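Local coordinates for ferrichrome-binding protein (Bacillus subtilis subsp. subtilis, PDB 3G9Q) that binds iron(3+)-hydroxamate complexes and passes them to the membrane permease of the FhuCBGD ABC transporter, as needed for ferrichrome and coprogen transport, at residues I211-W216 and G224-S229. Sequence-based numbering, arbitrary orientation.
Sequences IFAGPW and GVFESS
The CA atoms of Gly214 and Phe226 are the nearest pair between the extended segment 211-216 and the turning loop 224-229, yet they stay 8.8 Å apart, so no backbone hydrogen bond spans the gap and one benzyl group fills it. The loop is folded on itself: Ser228 N is bonded to Gly224 O at 3.3 Å, and Gly224 has a positive phi, a conformation that a residue without a CB enters easily.

Phe226 reaches across with CG anti to its own carbonyl carbon (chi1 -55°), carrying the far end of the ring to the strand. Its CE2 meets Ala213 CB at 3.7 Å, and CZ lies 3.7 Å from Gly214 N; both approach the ring obliquely. The small methyl of Ala213 points toward the loop and gives the phenyl an apolar surface without pushing it off. Glycine suits position 214 because the backbone is almost fully extended (phi -179°, psi also near 180°) and a CB would point away from the loop, pressing on Pro215 CD.

Strand 210-215 runs parallel to both of its neighbours, 148-154 and 242-244, in the mixed sheet of one lobe of this bilobal solute-binding protein, whose two lobes are joined by a long helix as in other members of the family. The loop leaves the end of that strand and folds back over one face of the sheet before entering helix 229-232. Trp231 of this helix extends the apolar patch, touching Ala213 and meeting the Phe226 ring with planes at about 55°.

Ser228 suits the N-cap because its hydroxyl serves two ways: OG accepts a weak capping bond from Trp231 N, and donates to Val225 O at 2.8 Å, in the carbonyl plane on a lone pair, tying loop to helix start.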
loop_
_atom_site.group_PDB
_atom_site.type_symbol
_atom_site.label_atom_id
_atom_site.label_comp_id
_atom_site.label_asym_id
_atom_site.label_seq_id
_atom_site.Cartn_x
_atom_site.Cartn_y
_atom_site.Cartn_z
ATOM N N ILE A 211 0.366 -9.786 15.449
ATOM C CA ILE A 211 -0.708 -9.555 14.502
ATOM C C ILE A 211 -0.982 -8.099 14.182
ATOM O O ILE A 211 -0.992 -7.245 15.061
ATOM C CB ILE A 211 -2.021 -10.153 15.006
ATOM C CG1 ILE A 211 -1.797 -11.597 15.472
ATOM C CG2 ILE A 211 -3.058 -10.092 13.887
ATOM C CD1 ILE A 211 -1.268 -12.627 14.524
ATOM N N PHE A 212 -1.197 -7.820 12.907
ATOM C CA PHE A 212 -1.525 -6.472 12.470
ATOM C C PHE A 212 -2.976 -6.560 12.019
ATOM O O PHE A 212 -3.245 -6.937 10.887
ATOM C CB PHE A 212 -0.647 -6.063 11.284
ATOM C CG PHE A 212 0.714 -5.585 11.671
ATOM C CD1 PHE A 212 1.806 -6.431 11.615
ATOM C CD2 PHE A 212 0.896 -4.288 12.124
ATOM C CE1 PHE A 212 3.059 -5.988 12.011
ATOM C CE2 PHE A 212 2.142 -3.845 12.518
ATOM C CZ PHE A 212 3.227 -4.694 12.463
ATOM N N ALA A 213 -3.914 -6.231 12.891
ATOM C CA ALA A 213 -5.306 -6.335 12.489
ATOM C C ALA A 213 -6.020 -5.004 12.415
ATOM O O ALA A 213 -5.626 -4.025 13.057
ATOM C CB ALA A 213 -6.055 -7.266 13.421
ATOM N N GLY A 214 -7.084 -4.977 11.622
ATOM C CA GLY A 214 -7.857 -3.764 11.483
ATOM C C GLY A 214 -9.029 -3.982 10.559
ATOM O O GLY A 214 -9.156 -5.052 9.956
ATOM N N PRO A 215 -9.921 -2.989 10.437
ATOM C CA PRO A 215 -11.069 -3.155 9.548
ATOM C C PRO A 215 -10.660 -3.143 8.067
ATOM O O PRO A 215 -9.583 -2.652 7.706
ATOM C CB PRO A 215 -11.967 -1.978 9.925
ATOM C CG PRO A 215 -10.984 -0.933 10.334
ATOM C CD PRO A 215 -9.995 -1.706 11.162
ATOM N N TRP A 216 -11.525 -3.709 7.224
ATOM C CA TRP A 216 -11.302 -3.769 5.781
ATOM C C TRP A 216 -11.460 -2.379 5.168
ATOM O O TRP A 216 -11.002 -2.130 4.055
ATOM C CB TRP A 216 -12.286 -4.740 5.135
ATOM C CG TRP A 216 -12.096 -4.870 3.671
ATOM C CD1 TRP A 216 -11.014 -5.395 3.031
ATOM C CD2 TRP A 216 -13.015 -4.471 2.652
ATOM N NE1 TRP A 216 -11.199 -5.352 1.671
ATOM C CE2 TRP A 216 -12.422 -4.790 1.407
ATOM C CE3 TRP A 216 -14.284 -3.876 2.665
ATOM C CZ2 TRP A 216 -13.054 -4.535 0.185
ATOM C CZ3 TRP A 216 -14.914 -3.622 1.449
ATOM C CH2 TRP A 216 -14.294 -3.953 0.226
ATOM N N GLY A 224 -17.293 -6.727 14.967
ATOM C CA GLY A 224 -17.223 -7.167 16.350
ATOM C C GLY A 224 -16.332 -8.373 16.569
ATOM O O GLY A 224 -16.573 -9.180 17.463
ATOM N N VAL A 225 -15.302 -8.492 15.743
ATOM C CA VAL A 225 -14.359 -9.590 15.832
ATOM C C VAL A 225 -13.409 -9.301 16.984
ATOM O O VAL A 225 -13.078 -10.181 17.761
ATOM C CB VAL A 225 -13.563 -9.725 14.517
ATOM C CG1 VAL A 225 -12.565 -10.854 14.615
ATOM C CG2 VAL A 225 -14.519 -9.972 13.358
ATOM N N PHE A 226 -12.985 -8.053 17.103
ATOM C CA PHE A 226 -12.074 -7.674 18.168
ATOM C C PHE A 226 -12.791 -7.693 19.508
ATOM O O PHE A 226 -12.244 -7.288 20.538
ATOM C CB PHE A 226 -11.519 -6.290 17.878
ATOM C CG PHE A 226 -10.864 -6.192 16.538
ATOM C CD1 PHE A 226 -11.011 -5.051 15.759
ATOM C CD2 PHE A 226 -10.107 -7.257 16.045
ATOM C CE1 PHE A 226 -10.418 -4.970 14.508
ATOM C CE2 PHE A 226 -9.511 -7.186 14.800
ATOM C CZ PHE A 226 -9.664 -6.042 14.025
ATOM N N GLU A 227 -14.028 -8.167 19.486
ATOM C CA GLU A 227 -14.828 -8.250 20.691
ATOM C C GLU A 227 -15.045 -9.703 21.068
ATOM O O GLU A 227 -15.093 -10.050 22.251
ATOM C CB GLU A 227 -16.174 -7.555 20.471
ATOM C CG GLU A 227 -16.066 -6.040 20.419
ATOM C CD GLU A 227 -15.576 -5.457 21.740
ATOM O OE1 GLU A 227 -16.236 -5.715 22.779
ATOM O OE2 GLU A 227 -14.538 -4.748 21.738
ATOM N N SER A 228 -15.169 -10.557 20.056
ATOM C CA SER A 228 -15.389 -11.970 20.316
ATOM C C SER A 228 -14.399 -12.447 21.369
ATOM O O SER A 228 -13.286 -11.928 21.491
ATOM C CB SER A 228 -15.276 -12.804 19.026
ATOM O OG SER A 228 -13.987 -12.747 18.447
ATOM N N SER A 229 -14.843 -13.416 22.155
ATOM C CA SER A 229 -14.039 -13.978 23.223
ATOM C C SER A 229 -12.879 -14.778 22.655
ATOM O O SER A 229 -11.851 -14.940 23.307
ATOM C CB SER A 229 -14.917 -14.874 24.101
ATOM O OG SER A 229 -15.580 -15.863 23.324
#